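Local atomic coordinates of ubiquitin-conjugating enzyme E2, putative (Trypanosoma cruzi, PDB entry 4DS2), a protein that probably accepts activated ubiquitin as a thioester and passes it on to target proteins, as other E2 ubiquitin-conjugating enzymes do. Residues Leu19-Val24 / Phe42-Asp47. Sequence-based numbering, arbitrary orientation.
Sequences LLLEEV and FSVDTD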
# COMPACT_ATOMS: atom_id res chain seq x y z
N LEU A 19 -1.49 12.66 11.90
CA LEU A 19 -2.22 11.50 12.48
C LEU A 19 -1.47 10.20 12.20
O LEU A 19 -1.38 9.36 13.09
CB LEU A 19 -3.68 11.41 12.01
CG LEU A 19 -4.72 12.06 12.97
CD1 LEU A 19 -6.11 12.16 12.34
CD2 LEU A 19 -4.86 11.34 14.30
N LEU A 20 -0.92 10.06 10.98
CA LEU A 20 -0.11 8.88 10.65
C LEU A 20 1.15 8.77 11.52
O LEU A 20 1.49 7.69 11.99
CB LEU A 20 0.30 8.90 9.19
CG LEU A 20 1.14 7.69 8.74
CD1 LEU A 20 0.42 6.38 8.97
CD2 LEU A 20 1.47 7.84 7.26
N LEU A 21 1.84 9.89 11.72
CA LEU A 21 3.07 9.97 12.51
C LEU A 21 2.84 9.60 13.96
O LEU A 21 3.64 8.91 14.57
CB LEU A 21 3.65 11.39 12.43
CG LEU A 21 4.20 11.80 11.05
CD1 LEU A 21 4.57 13.27 11.12
CD2 LEU A 21 5.40 10.95 10.63
N GLU A 22 1.71 10.06 14.48
CA GLU A 22 1.28 9.67 15.81
C GLU A 22 1.04 8.15 15.95
O GLU A 22 1.42 7.53 16.98
CB GLU A 22 0.05 10.50 16.17
CG GLU A 22 0.38 12.00 16.31
CD GLU A 22 -0.77 12.85 16.84
OE1 GLU A 22 -1.89 12.33 17.00
OE2 GLU A 22 -0.54 14.06 17.09
N GLU A 23 0.46 7.53 14.92
CA GLU A 23 0.17 6.09 14.93
C GLU A 23 1.40 5.21 14.70
O GLU A 23 1.52 4.16 15.30
CB GLU A 23 -0.81 5.73 13.83
CG GLU A 23 -2.19 6.33 13.96
CD GLU A 23 -2.91 6.34 12.61
OE1 GLU A 23 -3.73 7.27 12.39
OE2 GLU A 23 -2.64 5.41 11.78
N VAL A 24 2.26 5.64 13.78
CA VAL A 24 3.53 4.99 13.50
C VAL A 24 4.50 4.97 14.70
O VAL A 24 5.35 4.09 14.76
CB VAL A 24 4.26 5.64 12.33
CG1 VAL A 24 5.69 5.15 12.29
CG2 VAL A 24 3.54 5.31 11.03
N PHE A 42 6.87 1.65 9.43
CA PHE A 42 7.89 2.04 10.43
C PHE A 42 8.77 3.28 10.09
O PHE A 42 9.56 3.72 10.93
CB PHE A 42 8.79 0.84 10.76
CG PHE A 42 9.72 0.44 9.65
CD1 PHE A 42 9.30 -0.43 8.65
CD2 PHE A 42 11.03 0.94 9.60
CE1 PHE A 42 10.16 -0.79 7.60
CE2 PHE A 42 11.89 0.58 8.57
CZ PHE A 42 11.45 -0.28 7.57
N SER A 43 8.63 3.84 8.89
CA SER A 43 9.23 5.12 8.55
C SER A 43 8.33 5.89 7.58
O SER A 43 7.79 5.33 6.65
CB SER A 43 10.62 4.94 7.94
OG SER A 43 10.95 6.03 7.10
N VAL A 44 8.20 7.19 7.82
CA VAL A 44 7.43 8.09 6.97
C VAL A 44 8.26 9.34 6.72
O VAL A 44 8.39 10.18 7.60
CB VAL A 44 6.10 8.54 7.66
CG1 VAL A 44 5.38 9.57 6.81
CG2 VAL A 44 5.19 7.36 7.95
N ASP A 45 8.88 9.45 5.56
CA ASP A 45 9.56 10.69 5.15
C ASP A 45 8.58 11.41 4.15
O ASP A 45 7.63 10.77 3.68
CB ASP A 45 10.98 10.37 4.56
CG ASP A 45 12.02 9.80 5.67
OD1 ASP A 45 12.04 10.22 6.85
OD2 ASP A 45 12.85 8.92 5.35
N THR A 46 8.75 12.70 3.87
CA THR A 46 7.94 13.37 2.82
C THR A 46 8.84 14.07 1.81
O THR A 46 10.06 14.17 2.01
CB THR A 46 7.03 14.49 3.35
OG1 THR A 46 7.85 15.61 3.70
CG2 THR A 46 6.21 14.09 4.55
N ASP A 47 8.23 14.58 0.74
CA ASP A 47 8.95 15.28 -0.31
C ASP A 47 7.90 16.24 -0.88
O ASP A 47 7.29 15.94 -1.92
CB ASP A 47 9.39 14.28 -1.38
CG ASP A 47 9.89 14.94 -2.65
OD1 ASP A 47 10.15 16.15 -2.66
OD2 ASP A 47 10.03 14.22 -3.66
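Val44 points its side chain from strand 42-46 at helix 19-24 and meets Leu20, Leu21 and Val24. This joins the N-terminal helix to the first strand of the ubiquitin-conjugating (UBC) fold, in which that helix packs beside an outer strand of a four-stranded antiparallel sheet. The two short segments run nearly antiparallel, at 156°, with their axes 9.1 Å apart at closest approach. The two methyls of Val44 divide the work. CG2, anti to the carbonyl carbon, touches both buried helix residues: CD2 of Leu20 lies 3.8 Å from Val44 CG2, and CG2 of Val24 lies 4.1 Å from the same methyl. CG1, anti to the backbone N (chi1 175°), meets Leu21 CD2 at 4.1 Å. Leu21, an exposed residue, leaves its backbone to the side of the strand, but its end comes nearer, with CD2 3.9 Å from Val44 CB. In Leu20, chi1 of -179° places CG anti to the backbone N, 4.1 Å from Val44 CG2. All three helix side chains cross the valine at a slant, and what meets between the side chains is carbon against carbon. Earlier on the same helix, Leu17 adds to the cover of Val44 and also touches Thr46. Leu20 also rests on Trp52, which carries the helix contact over to strand 51-57, while Val44 touches Leu54 of that neighbouring strand. A classic beta bulge sets two residues, Phe42 and Ser43, opposite the single Lys55 of strand 51-57. Phe42 turns its side chain away from the helix and its ring makes a cation-pi contact with Lys57; what it offers the helix is backbone, its carbonyl carbon C lying 4.2 Å from Val24 CG1.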